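PDB 5EJR: myosin-I heavy chain from Dictyostelium discoideum, which is an actin-based class VII motor with ATPase activity, involved in the early steps of phagocytosis and adhesion, and represented here by its second MyTH4-FERM tail module. Local coordinates for residues T12-F17 and S52-E57; S220-K225 and C240-I245; E234-V239 and F253-V258. One frame throughout, in Å; residues are numbered along the deposited sequence.

Contact 1. Residues T12-F17 and S52-E57; sequences TRFRSF and SLIEME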
ATOM      1  N   THR A  12       3.210   6.480 -41.147  1.00 54.77           N
ATOM      2  CA  THR A  12       1.983   7.285 -41.221  1.00 54.02           C
ATOM      3  C   THR A  12       1.627   7.989 -39.890  1.00 56.62           C
ATOM      4  O   THR A  12       0.485   8.447 -39.740  1.00 56.63           O
ATOM      5  CB  THR A  12       0.819   6.377 -41.676  1.00 61.29           C
ATOM      6  OG1 THR A  12       0.593   5.368 -40.682  1.00 60.59           O
ATOM      7  CG2 THR A  12       1.064   5.730 -43.033  1.00 58.79           C
ATOM      8  N   ARG A  13       2.571   8.055 -38.915  1.00 50.61           N
ATOM      9  CA  ARG A  13       2.306   8.632 -37.586  1.00 47.74           C
ATOM     10  C   ARG A  13       3.415   9.528 -37.043  1.00 50.48           C
ATOM     11  O   ARG A  13       3.123  10.511 -36.364  1.00 49.91           O
ATOM     12  CB  ARG A  13       1.984   7.525 -36.559  1.00 44.55           C
ATOM     13  CG  ARG A  13       0.763   6.659 -36.881  1.00 48.72           C
ATOM     14  CD  ARG A  13       0.725   5.427 -35.997  1.00 49.25           C
ATOM     15  NE  ARG A  13      -0.492   4.626 -36.169  1.00 49.01           N
ATOM     16  CZ  ARG A  13      -0.629   3.637 -37.045  1.00 62.10           C
ATOM     17  NH1 ARG A  13       0.365   3.326 -37.869  1.00 48.11           N
ATOM     18  NH2 ARG A  13      -1.767   2.962 -37.119  1.00 53.25           N
ATOM     19  N   PHE A  14       4.682   9.179 -37.292  1.00 47.55           N
ATOM     20  CA  PHE A  14       5.805   9.977 -36.799  1.00 47.12           C
ATOM     21  C   PHE A  14       5.899  11.281 -37.582  1.00 51.56           C
ATOM     22  O   PHE A  14       5.577  11.300 -38.772  1.00 50.82           O
ATOM     23  CB  PHE A  14       7.126   9.188 -36.922  1.00 48.84           C
ATOM     24  CG  PHE A  14       7.660   8.532 -35.663  1.00 48.93           C
ATOM     25  CD1 PHE A  14       6.827   7.777 -34.840  1.00 50.70           C
ATOM     26  CD2 PHE A  14       9.010   8.615 -35.337  1.00 50.79           C
ATOM     27  CE1 PHE A  14       7.328   7.149 -33.694  1.00 50.51           C
ATOM     28  CE2 PHE A  14       9.514   7.980 -34.192  1.00 52.92           C
ATOM     29  CZ  PHE A  14       8.669   7.256 -33.376  1.00 49.91           C
ATOM     30  N   ARG A  15       6.339  12.357 -36.914  1.00 48.18           N
ATOM     31  CA  ARG A  15       6.525  13.676 -37.515  1.00 49.11           C
ATOM     32  C   ARG A  15       7.544  13.593 -38.663  1.00 55.71           C
ATOM     33  O   ARG A  15       7.238  14.026 -39.778  1.00 55.76           O
ATOM     34  CB  ARG A  15       6.998  14.698 -36.466  1.00 48.95           C
ATOM     35  CG  ARG A  15       5.980  15.019 -35.375  1.00 51.57           C
ATOM     36  CD  ARG A  15       6.342  16.309 -34.672  1.00 50.97           C
ATOM     37  NE  ARG A  15       5.584  16.518 -33.435  1.00 53.59           N
ATOM     38  CZ  ARG A  15       4.376  17.077 -33.370  1.00 69.32           C
ATOM     39  NH1 ARG A  15       3.750  17.453 -34.480  1.00 57.30           N
ATOM     40  NH2 ARG A  15       3.778  17.244 -32.198  1.00 54.43           N
ATOM     41  N   SER A  16       8.727  12.983 -38.389  1.00 53.26           N
ATOM     42  CA  SER A  16       9.852  12.806 -39.323  1.00 54.49           C
ATOM     43  C   SER A  16       9.480  12.093 -40.621  1.00 61.82           C
ATOM     44  O   SER A  16      10.000  12.459 -41.678  1.00 62.33           O
ATOM     45  CB  SER A  16      11.024  12.108 -38.637  1.00 55.61           C
ATOM     46  OG  SER A  16      10.696  10.774 -38.286  1.00 56.91           O
ATOM     47  N   PHE A  17       8.584  11.092 -40.545  1.00 59.42           N
ATOM     48  CA  PHE A  17       8.110  10.345 -41.716  1.00 60.30           C
ATOM     49  C   PHE A  17       7.033  11.111 -42.489  1.00 65.54           C
ATOM     50  O   PHE A  17       6.936  10.964 -43.704  1.00 65.23           O
ATOM     51  CB  PHE A  17       7.606   8.953 -41.318  1.00 61.51           C
ATOM     52  CG  PHE A  17       8.700   7.974 -40.968  1.00 63.33           C
ATOM     53  CD1 PHE A  17       9.267   7.960 -39.699  1.00 65.65           C
ATOM     54  CD2 PHE A  17       9.166   7.064 -41.909  1.00 66.50           C
ATOM     55  CE1 PHE A  17      10.284   7.059 -39.380  1.00 66.61           C
ATOM     56  CE2 PHE A  17      10.183   6.161 -41.589  1.00 69.36           C
ATOM     57  CZ  PHE A  17      10.733   6.164 -40.326  1.00 66.85           C
ATOM     58  N   SER A  52       7.185  16.387 -29.788  1.00 49.55           N
ATOM     59  CA  SER A  52       6.893  14.957 -29.659  1.00 48.22           C
ATOM     60  C   SER A  52       7.315  14.180 -30.912  1.00 51.36           C
ATOM     61  O   SER A  52       7.393  14.769 -31.990  1.00 50.32           O
ATOM     62  CB  SER A  52       5.411  14.736 -29.381  1.00 49.60           C
ATOM     63  OG  SER A  52       4.587  15.088 -30.479  1.00 55.07           O
ATOM     64  N   LEU A  53       7.585  12.861 -30.765  1.00 46.48           N
ATOM     65  CA  LEU A  53       7.972  11.974 -31.870  1.00 45.38           C
ATOM     66  C   LEU A  53       6.777  11.709 -32.786  1.00 49.42           C
ATOM     67  O   LEU A  53       6.929  11.678 -34.008  1.00 50.31           O
ATOM     68  CB  LEU A  53       8.539  10.624 -31.362  1.00 44.32           C
ATOM     69  CG  LEU A  53       9.732  10.630 -30.400  1.00 47.98           C
ATOM     70  CD1 LEU A  53      10.168   9.206 -30.098  1.00 46.70           C
ATOM     71  CD2 LEU A  53      10.929  11.407 -30.967  1.00 51.01           C
ATOM     72  N   ILE A  54       5.600  11.496 -32.195  1.00 44.84           N
ATOM     73  CA  ILE A  54       4.377  11.242 -32.957  1.00 44.36           C
ATOM     74  C   ILE A  54       3.669  12.576 -33.215  1.00 49.30           C
ATOM     75  O   ILE A  54       3.653  13.443 -32.338  1.00 46.92           O
ATOM     76  CB  ILE A  54       3.476  10.193 -32.232  1.00 45.92           C
ATOM     77  CG1 ILE A  54       4.136   8.798 -32.253  1.00 45.82           C
ATOM     78  CG2 ILE A  54       2.043  10.128 -32.810  1.00 45.32           C
ATOM     79  CD1 ILE A  54       3.669   7.850 -31.145  1.00 50.87           C
ATOM     80  N   GLU A  55       3.105  12.746 -34.425  1.00 47.92           N
ATOM     81  CA  GLU A  55       2.354  13.952 -34.742  1.00 48.99           C
ATOM     82  C   GLU A  55       1.035  13.847 -33.991  1.00 56.15           C
ATOM     83  O   GLU A  55       0.277  12.881 -34.180  1.00 56.91           O
ATOM     84  CB  GLU A  55       2.113  14.104 -36.253  1.00 51.04           C
ATOM     85  CG  GLU A  55       1.500  15.447 -36.626  1.00 64.35           C
ATOM     86  CD  GLU A  55       1.164  15.611 -38.094  1.00 82.67           C
ATOM     87  OE1 GLU A  55       2.039  16.101 -38.845  1.00 87.19           O
ATOM     88  OE2 GLU A  55       0.036  15.245 -38.500  1.00 72.57           O
ATOM     89  N   MET A  56       0.810  14.808 -33.090  1.00 52.79           N
ATOM     90  CA  MET A  56      -0.399  14.912 -32.274  1.00 52.52           C
ATOM     91  C   MET A  56      -0.624  16.370 -31.880  1.00 57.36           C
ATOM     92  O   MET A  56       0.236  17.211 -32.159  1.00 56.61           O
ATOM     93  CB  MET A  56      -0.304  14.004 -31.031  1.00 54.09           C
ATOM     94  CG  MET A  56       0.840  14.349 -30.111  1.00 57.81           C
ATOM     95  SD  MET A  56       1.337  12.932 -29.112  1.00 61.86           S
ATOM     96  CE  MET A  56       2.291  13.726 -27.988  1.00 58.21           C
ATOM     97  N   GLU A  57      -1.764  16.652 -31.195  1.00 54.64           N
ATOM     98  CA  GLU A  57      -2.188  17.969 -30.693  1.00 55.01           C
ATOM     99  C   GLU A  57      -1.081  18.587 -29.849  1.00 58.24           C
ATOM    100  O   GLU A  57      -0.356  17.852 -29.183  1.00 57.78           O
ATOM    101  CB  GLU A  57      -3.480  17.847 -29.863  1.00 56.04           C
ATOM    102  CG  GLU A  57      -4.665  17.264 -30.621  1.00 70.91           C
ATOM    103  CD  GLU A  57      -4.816  15.755 -30.524  1.00101.12           C
ATOM    104  OE1 GLU A  57      -4.056  15.031 -31.210  1.00 93.96           O
ATOM    105  OE2 GLU A  57      -5.707  15.297 -29.772  1.00 98.87           O
TER
HETATM  106  O   HOH W   1       1.820  19.718 -33.098  1.00 49.31           O
HETATM  107  O   HOH W   2       9.910  12.995 -35.149  1.00 45.56           O

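Contact 2. Residues S220-K225 and C240-I245; sequences STKLAK and CRQYGI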
ATOM      1  N   SER A 220       8.245  -9.039  16.418  1.00 32.18           N
ATOM      2  CA  SER A 220       8.880 -10.066  15.594  1.00 30.99           C
ATOM      3  C   SER A 220       8.481  -9.779  14.151  1.00 34.99           C
ATOM      4  O   SER A 220       7.532  -9.032  13.917  1.00 33.89           O
ATOM      5  CB  SER A 220       8.471 -11.472  16.034  1.00 32.34           C
ATOM      6  OG  SER A 220       7.238 -11.892  15.474  1.00 39.93           O
ATOM      7  N   THR A 221       9.207 -10.339  13.191  1.00 33.12           N
ATOM      8  CA  THR A 221       8.992 -10.073  11.767  1.00 33.38           C
ATOM      9  C   THR A 221       8.909 -11.373  10.983  1.00 35.96           C
ATOM     10  O   THR A 221       9.326 -12.423  11.481  1.00 37.41           O
ATOM     11  CB  THR A 221      10.144  -9.162  11.252  1.00 46.33           C
ATOM     12  OG1 THR A 221      10.418  -8.136  12.206  1.00 50.18           O
ATOM     13  CG2 THR A 221       9.829  -8.492   9.951  1.00 49.59           C
ATOM     14  N   LYS A 222       8.347 -11.301   9.764  1.00 28.65           N
ATOM     15  CA  LYS A 222       8.248 -12.389   8.793  1.00 27.06           C
ATOM     16  C   LYS A 222       8.519 -11.828   7.400  1.00 34.75           C
ATOM     17  O   LYS A 222       8.193 -10.670   7.112  1.00 33.59           O
ATOM     18  CB  LYS A 222       6.881 -13.117   8.836  1.00 27.08           C
ATOM     19  CG  LYS A 222       6.678 -14.042  10.041  1.00 33.56           C
ATOM     20  CD  LYS A 222       7.419 -15.369   9.910  1.00 29.09           C
ATOM     21  CE  LYS A 222       7.435 -16.158  11.194  1.00 34.14           C
ATOM     22  NZ  LYS A 222       8.070 -17.492  11.007  1.00 43.81           N
ATOM     23  N   LEU A 223       9.168 -12.627   6.560  1.00 34.02           N
ATOM     24  CA  LEU A 223       9.469 -12.219   5.205  1.00 35.59           C
ATOM     25  C   LEU A 223       8.442 -12.865   4.313  1.00 39.66           C
ATOM     26  O   LEU A 223       8.308 -14.088   4.317  1.00 41.90           O
ATOM     27  CB  LEU A 223      10.912 -12.599   4.802  1.00 36.62           C
ATOM     28  CG  LEU A 223      12.039 -11.901   5.580  1.00 41.80           C
ATOM     29  CD1 LEU A 223      13.385 -12.499   5.232  1.00 42.98           C
ATOM     30  CD2 LEU A 223      12.058 -10.406   5.329  1.00 44.28           C
ATOM     31  N   ALA A 224       7.657 -12.041   3.611  1.00 33.11           N
ATOM     32  CA  ALA A 224       6.610 -12.531   2.723  1.00 32.02           C
ATOM     33  C   ALA A 224       7.036 -12.453   1.270  1.00 32.47           C
ATOM     34  O   ALA A 224       7.562 -11.427   0.851  1.00 29.65           O
ATOM     35  CB  ALA A 224       5.351 -11.703   2.919  1.00 32.52           C
ATOM     36  N   LYS A 225       6.725 -13.488   0.482  1.00 32.18           N
ATOM     37  CA  LYS A 225       7.015 -13.509  -0.964  1.00 34.07           C
ATOM     38  C   LYS A 225       6.124 -12.457  -1.645  1.00 39.19           C
ATOM     39  O   LYS A 225       4.923 -12.374  -1.355  1.00 38.07           O
ATOM     40  CB  LYS A 225       6.770 -14.899  -1.563  1.00 37.26           C
ATOM     41  CG  LYS A 225       7.846 -15.921  -1.203  1.00 55.71           C
ATOM     42  CD  LYS A 225       7.369 -17.369  -1.408  1.00 68.94           C
ATOM     43  CE  LYS A 225       7.560 -17.891  -2.816  1.00 83.54           C
ATOM     44  NZ  LYS A 225       6.938 -19.231  -3.003  1.00 91.35           N
ATOM     45  N   CYS A 240       0.550 -14.624   7.888  1.00 22.53           N
ATOM     46  CA  CYS A 240      -0.246 -15.209   8.963  1.00 21.14           C
ATOM     47  C   CYS A 240      -0.066 -16.716   9.026  1.00 24.13           C
ATOM     48  O   CYS A 240       0.064 -17.243  10.121  1.00 24.06           O
ATOM     49  CB  CYS A 240      -1.707 -14.783   8.869  1.00 20.31           C
ATOM     50  SG  CYS A 240      -1.974 -13.054   9.362  1.00 24.05           S
ATOM     51  N   ARG A 241       0.015 -17.391   7.852  1.00 23.75           N
ATOM     52  CA  ARG A 241       0.301 -18.826   7.735  1.00 25.51           C
ATOM     53  C   ARG A 241       1.713 -19.130   8.264  1.00 32.05           C
ATOM     54  O   ARG A 241       1.882 -20.094   9.008  1.00 32.16           O
ATOM     55  CB  ARG A 241       0.181 -19.305   6.288  1.00 26.87           C
ATOM     56  CG  ARG A 241      -1.195 -19.811   5.917  1.00 40.71           C
ATOM     57  CD  ARG A 241      -1.363 -19.972   4.413  1.00 51.41           C
ATOM     58  NE  ARG A 241      -2.769 -20.159   4.034  1.00 67.55           N
ATOM     59  CZ  ARG A 241      -3.668 -19.180   3.930  1.00 80.41           C
ATOM     60  NH1 ARG A 241      -3.330 -17.928   4.194  1.00 68.74           N
ATOM     61  NH2 ARG A 241      -4.918 -19.453   3.585  1.00 65.31           N
ATOM     62  N   GLN A 242       2.705 -18.285   7.918  1.00 29.46           N
ATOM     63  CA  GLN A 242       4.091 -18.408   8.398  1.00 29.74           C
ATOM     64  C   GLN A 242       4.165 -18.292   9.925  1.00 31.12           C
ATOM     65  O   GLN A 242       4.881 -19.049  10.574  1.00 29.67           O
ATOM     66  CB  GLN A 242       4.972 -17.322   7.769  1.00 31.35           C
ATOM     67  CG  GLN A 242       5.460 -17.670   6.377  1.00 40.97           C
ATOM     68  CD  GLN A 242       6.386 -16.610   5.851  1.00 54.43           C
ATOM     69  OE1 GLN A 242       7.544 -16.481   6.281  1.00 54.77           O
ATOM     70  NE2 GLN A 242       5.894 -15.819   4.919  1.00 33.61           N
ATOM     71  N   TYR A 243       3.422 -17.339  10.498  1.00 27.47           N
ATOM     72  CA  TYR A 243       3.377 -17.147  11.948  1.00 26.12           C
ATOM     73  C   TYR A 243       2.735 -18.328  12.684  1.00 30.25           C
ATOM     74  O   TYR A 243       3.046 -18.562  13.844  1.00 30.43           O
ATOM     75  CB  TYR A 243       2.651 -15.839  12.279  1.00 26.00           C
ATOM     76  CG  TYR A 243       2.991 -15.306  13.650  1.00 26.84           C
ATOM     77  CD1 TYR A 243       4.122 -14.522  13.852  1.00 28.20           C
ATOM     78  CD2 TYR A 243       2.175 -15.570  14.745  1.00 28.07           C
ATOM     79  CE1 TYR A 243       4.444 -14.032  15.112  1.00 28.77           C
ATOM     80  CE2 TYR A 243       2.503 -15.110  16.019  1.00 28.87           C
ATOM     81  CZ  TYR A 243       3.632 -14.325  16.195  1.00 32.10           C
ATOM     82  OH  TYR A 243       3.924 -13.798  17.426  1.00 33.54           O
ATOM     83  N   GLY A 244       1.865 -19.068  12.001  1.00 25.39           N
ATOM     84  CA  GLY A 244       1.191 -20.220  12.578  1.00 23.61           C
ATOM     85  C   GLY A 244      -0.275 -19.992  12.911  1.00 25.59           C
ATOM     86  O   GLY A 244      -0.858 -20.815  13.614  1.00 26.48           O
ATOM     87  N   ILE A 245      -0.897 -18.883  12.418  1.00 19.35           N
ATOM     88  CA  ILE A 245      -2.319 -18.606  12.662  1.00 16.86           C
ATOM     89  C   ILE A 245      -3.086 -19.666  11.841  1.00 23.21           C
ATOM     90  O   ILE A 245      -2.687 -19.934  10.705  1.00 22.35           O
ATOM     91  CB  ILE A 245      -2.657 -17.143  12.236  1.00 18.16           C
ATOM     92  CG1 ILE A 245      -1.919 -16.108  13.135  1.00 17.95           C
ATOM     93  CG2 ILE A 245      -4.183 -16.884  12.191  1.00 14.58           C
ATOM     94  CD1 ILE A 245      -1.747 -14.713  12.522  1.00 20.85           C
TER
HETATM   95  O   HOH W   3       9.972 -15.271   7.102  1.00 46.48           O

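Contact 3. Residues E234-V239 and F253-V258; sequences EITDTV and FGISAV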
ATOM      1  N   GLU A 234      -3.342 -11.055  -0.036  1.00 24.65           N
ATOM      2  CA  GLU A 234      -2.437 -12.191  -0.267  1.00 23.92           C
ATOM      3  C   GLU A 234      -1.239 -12.186   0.670  1.00 25.83           C
ATOM      4  O   GLU A 234      -0.909 -13.248   1.190  1.00 25.23           O
ATOM      5  CB  GLU A 234      -1.981 -12.280  -1.749  1.00 25.76           C
ATOM      6  CG  GLU A 234      -3.128 -12.569  -2.713  1.00 35.27           C
ATOM      7  CD  GLU A 234      -2.869 -12.315  -4.191  1.00 63.49           C
ATOM      8  OE1 GLU A 234      -2.004 -11.468  -4.519  1.00 30.68           O
ATOM      9  OE2 GLU A 234      -3.566 -12.936  -5.027  1.00 65.47           O
ATOM     10  N   ILE A 235      -0.575 -11.025   0.891  1.00 23.21           N
ATOM     11  CA  ILE A 235       0.542 -10.984   1.836  1.00 23.45           C
ATOM     12  C   ILE A 235       0.075 -11.215   3.269  1.00 23.65           C
ATOM     13  O   ILE A 235       0.827 -11.816   4.028  1.00 22.38           O
ATOM     14  CB  ILE A 235       1.515  -9.790   1.784  1.00 29.32           C
ATOM     15  CG1 ILE A 235       0.788  -8.444   1.846  1.00 31.11           C
ATOM     16  CG2 ILE A 235       2.494  -9.868   0.609  1.00 32.48           C
ATOM     17  CD1 ILE A 235       1.514  -7.460   2.745  1.00 42.81           C
ATOM     18  N   THR A 236      -1.134 -10.710   3.658  1.00 19.89           N
ATOM     19  CA  THR A 236      -1.666 -10.945   5.008  1.00 19.50           C
ATOM     20  C   THR A 236      -1.824 -12.461   5.186  1.00 22.66           C
ATOM     21  O   THR A 236      -1.395 -12.997   6.201  1.00 22.69           O
ATOM     22  CB  THR A 236      -3.015 -10.214   5.245  1.00 27.72           C
ATOM     23  OG1 THR A 236      -2.862  -8.808   5.015  1.00 22.63           O
ATOM     24  CG2 THR A 236      -3.531 -10.414   6.660  1.00 25.38           C
ATOM     25  N   ASP A 237      -2.388 -13.142   4.178  1.00 20.58           N
ATOM     26  CA  ASP A 237      -2.593 -14.592   4.197  1.00 21.80           C
ATOM     27  C   ASP A 237      -1.298 -15.385   4.373  1.00 27.44           C
ATOM     28  O   ASP A 237      -1.239 -16.291   5.215  1.00 26.07           O
ATOM     29  CB  ASP A 237      -3.336 -15.034   2.939  1.00 24.05           C
ATOM     30  CG  ASP A 237      -4.803 -14.681   2.957  1.00 42.15           C
ATOM     31  OD1 ASP A 237      -5.216 -13.883   3.836  1.00 39.88           O
ATOM     32  OD2 ASP A 237      -5.544 -15.190   2.086  1.00 54.76           O
ATOM     33  N   THR A 238      -0.248 -15.010   3.624  1.00 25.30           N
ATOM     34  CA  THR A 238       1.040 -15.699   3.681  1.00 25.45           C
ATOM     35  C   THR A 238       1.757 -15.464   5.012  1.00 25.86           C
ATOM     36  O   THR A 238       2.154 -16.441   5.641  1.00 24.73           O
ATOM     37  CB  THR A 238       1.932 -15.368   2.446  1.00 38.21           C
ATOM     38  OG1 THR A 238       2.445 -14.031   2.536  1.00 36.81           O
ATOM     39  CG2 THR A 238       1.203 -15.564   1.118  1.00 38.52           C
ATOM     40  N   VAL A 239       1.906 -14.199   5.469  1.00 22.30           N
ATOM     41  CA  VAL A 239       2.613 -13.980   6.747  1.00 22.24           C
ATOM     42  C   VAL A 239       1.891 -14.617   7.920  1.00 25.37           C
ATOM     43  O   VAL A 239       2.543 -15.055   8.856  1.00 26.23           O
ATOM     44  CB  VAL A 239       3.031 -12.542   7.107  1.00 26.04           C
ATOM     45  CG1 VAL A 239       4.228 -12.088   6.304  1.00 26.14           C
ATOM     46  CG2 VAL A 239       1.859 -11.551   7.050  1.00 25.64           C
ATOM     47  N   PHE A 253      -7.536 -11.123  10.397  1.00 13.18           N
ATOM     48  CA  PHE A 253      -6.351 -10.302  10.404  1.00 13.48           C
ATOM     49  C   PHE A 253      -6.251  -9.398   9.198  1.00 18.76           C
ATOM     50  O   PHE A 253      -6.819  -9.678   8.139  1.00 17.53           O
ATOM     51  CB  PHE A 253      -5.094 -11.200  10.556  1.00 15.49           C
ATOM     52  CG  PHE A 253      -4.916 -11.769  11.944  1.00 15.49           C
ATOM     53  CD1 PHE A 253      -5.586 -12.925  12.334  1.00 16.44           C
ATOM     54  CD2 PHE A 253      -4.115 -11.122  12.881  1.00 16.09           C
ATOM     55  CE1 PHE A 253      -5.464 -13.416  13.638  1.00 14.63           C
ATOM     56  CE2 PHE A 253      -4.022 -11.599  14.189  1.00 17.47           C
ATOM     57  CZ  PHE A 253      -4.684 -12.758  14.552  1.00 14.40           C
ATOM     58  N   GLY A 254      -5.550  -8.291   9.392  1.00 14.26           N
ATOM     59  CA  GLY A 254      -5.321  -7.304   8.351  1.00 13.86           C
ATOM     60  C   GLY A 254      -3.970  -6.665   8.557  1.00 19.78           C
ATOM     61  O   GLY A 254      -3.228  -7.068   9.456  1.00 18.93           O
ATOM     62  N   ILE A 255      -3.672  -5.634   7.771  1.00 18.43           N
ATOM     63  CA  ILE A 255      -2.416  -4.899   7.837  1.00 19.28           C
ATOM     64  C   ILE A 255      -2.651  -3.408   7.958  1.00 23.03           C
ATOM     65  O   ILE A 255      -3.588  -2.883   7.358  1.00 23.73           O
ATOM     66  CB  ILE A 255      -1.537  -5.286   6.612  1.00 22.83           C
ATOM     67  CG1 ILE A 255      -0.971  -6.722   6.814  1.00 23.27           C
ATOM     68  CG2 ILE A 255      -0.422  -4.246   6.322  1.00 24.77           C
ATOM     69  CD1 ILE A 255      -0.059  -7.242   5.750  1.00 23.98           C
ATOM     70  N   SER A 256      -1.812  -2.746   8.766  1.00 19.38           N
ATOM     71  CA  SER A 256      -1.774  -1.300   8.946  1.00 20.59           C
ATOM     72  C   SER A 256      -0.386  -0.743   8.556  1.00 24.41           C
ATOM     73  O   SER A 256       0.641  -1.412   8.744  1.00 22.81           O
ATOM     74  CB  SER A 256      -2.100  -0.930  10.394  1.00 22.00           C
ATOM     75  OG  SER A 256      -3.463  -1.215  10.667  1.00 24.22           O
ATOM     76  N   ALA A 257      -0.367   0.468   8.006  1.00 22.01           N
ATOM     77  CA  ALA A 257       0.866   1.197   7.654  1.00 22.66           C
ATOM     78  C   ALA A 257       1.159   2.035   8.890  1.00 29.41           C
ATOM     79  O   ALA A 257       0.326   2.847   9.289  1.00 30.34           O
ATOM     80  CB  ALA A 257       0.640   2.100   6.445  1.00 22.71           C
ATOM     81  N   VAL A 258       2.274   1.765   9.553  1.00 26.10           N
ATOM     82  CA  VAL A 258       2.645   2.433  10.807  1.00 26.77           C
ATOM     83  C   VAL A 258       3.878   3.332  10.630  1.00 33.96           C
ATOM     84  O   VAL A 258       4.889   2.857  10.142  1.00 31.96           O
ATOM     85  CB  VAL A 258       2.897   1.372  11.936  1.00 29.53           C
ATOM     86  CG1 VAL A 258       3.353   2.036  13.246  1.00 29.59           C
ATOM     87  CG2 VAL A 258       1.670   0.485  12.164  1.00 27.56           C
TER

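Contact 1. Residues T12-F17 and S52-E57
R15 and S52 meet side-on: the guanidinium of R15 presents NE and NH2 to two different atoms of the serine. NE lies 2.9 Å from the carbonyl O of S52, which sits near the guanidinium plane, while OG of S52, 2.9 Å from NH2, stands 31° out of it; both bonds are bent, with N-H...O angles near 135°. Extended from CG to NE, the arginine chain sets NE beside the carbonyl O of S52. The serine hydroxyl accepts from NH2 of R15 and donates to the carbonyl O of I54 (2.7 Å). That same carbonyl O, with CA of E55, lies over one face of the guanidinium. The setting is the N-terminal part of the MyTH4-FERM tail module, where the residues just ahead of helix 15-25, with F14 as its N-cap, meet the loop leading into helix 58-75 through a single beta bridge between F14 and I54. Its two backbone bonds, E55 N to R13 O and R15 N to L53 O, are both 3.0 Å long and nearly straight. An alanine in place of R15 would probably leave S52 O and OG without their guanidinium partner and open a gap beside E55. F14 and L53 point the same way, side by side, with CB of L53 over the ring face, 4.2 Å from its centroid; CG1 of I54 approaches the same ring obliquely.

Contact 2. Residues S220-K225 and C240-I245
K222 and Q242 are brought together by their torsions: in both, CG lies anti to the carbonyl carbon, but this shared first step is followed by a bend at chi2 in the lysine (-77°) and by an extended run in the glutamine (chi2 -176°). The two side chains pass alongside one another, heading opposite ways. This is how strand 221-225 of the ubiquitin-like lobe of the FERM domain, the second strand of a beta hairpin with 211-215, receives the C-terminal end of helix 232-243, which follows it in the chain.

The lysine contributes its aliphatic part first. CD of K222 packs against CB of Q242 at 3.8 Å, and CE continues over the helix backbone, leaving NZ 3.6 Å from the carbonyl O of Q242. The glutamine, going the other way, delivers its amide to the strand. NE2 of Q242 donates to the carbonyl O of L223 over 3.0 Å, with the acceptor almost exactly in the amide plane, although the donor itself stands above the plane of the peptide carbonyl. The other branch of the amide is engaged through a water, which donates to OE1 of Q242 and accepts from N of L223. One residue of the strand thus meets both ends of the amide, one directly and one through solvent.

After Y243 the helix ends in a Schellman motif, with G244 at positive phi as its C-prime residue, I245 N bonded to C240 O and, weakly, G244 N to R241 O. The ring of Y243 is stacked with F216, and the two carboxylate oxygens of D218 pair with the hydroxyls of Y243 and S220, one each. At the ring edge, in plane, OG of S220 lies 3.5 Å from CE1 of Y243.

Contact 3. Residues E234-V239 and F253-V258
Helix 234-239 passes strand 253-258 at a closest axis approach of 8.2 Å, their N-to-C directions 115° apart, with the backbones nearest at T236 and G254. The touching residues gather at the start of the strand, which then runs away from the helix.

I255 supplies the strand's main side chain. Its CG1 is anti to the carbonyl carbon, and chi2 of -178° extends CD1 to the helix, where it touches two residues. It meets CD1 of I235 at 3.4 Å, tighter than an ordinary methyl contact, and the two isoleucines cross at about a right angle. About 100° round from there, CD1 of I255 comes within 3.3 Å of OG1 of T236, with CG1 of I255 equally near that oxygen. The side chains of T236 and I255 overlap while pointing in opposing senses, so the hydroxyl lies alongside the end of the isoleucine. This polar atom is nevertheless provided for, since it is hydrogen-bonded to the carbonyl O of I232, one turn back in the helix.

The methyl of T236 meets the strand backbone instead: CG2 is 3.7 Å from the carbonyl O of F253 and 4.0 Å from CA of G254. The F253 carbonyl also accepts from R233, adding a polar tie between helix and strand beside the apolar packing. Further along the helix, V239 packs on V294 of the adjoining strand 290-296.

A helix packed by such mainly apolar side chains on a beta sheet is central to the beta-grasp (ubiquitin-like) fold, and this contact forms part of that core in the first lobe of the FERM domain.

Contacts 2 and 3 form a continuous unit, whereas contact 1 stands apart. Helix 232-243 serves both of the former, whose centres are 9 Å apart: contact 2 uses its C-terminal end near the surface, and contact 3 a more buried length. They touch directly, with CB of A224 3.6 Å from CG1 of V239 and SG of C240 3.8 Å from CB of F253. Contact 1, whose residues 52-57 fall in the MyTH4 region, has its centre 52 Å from that of contact 2 and 47 Å from that of contact 3, both in the FERM region. A 1,2-ethanediol, probably from the crystallisation liquor, lies about 4 Å, nearest atoms, from G254 of contact 3.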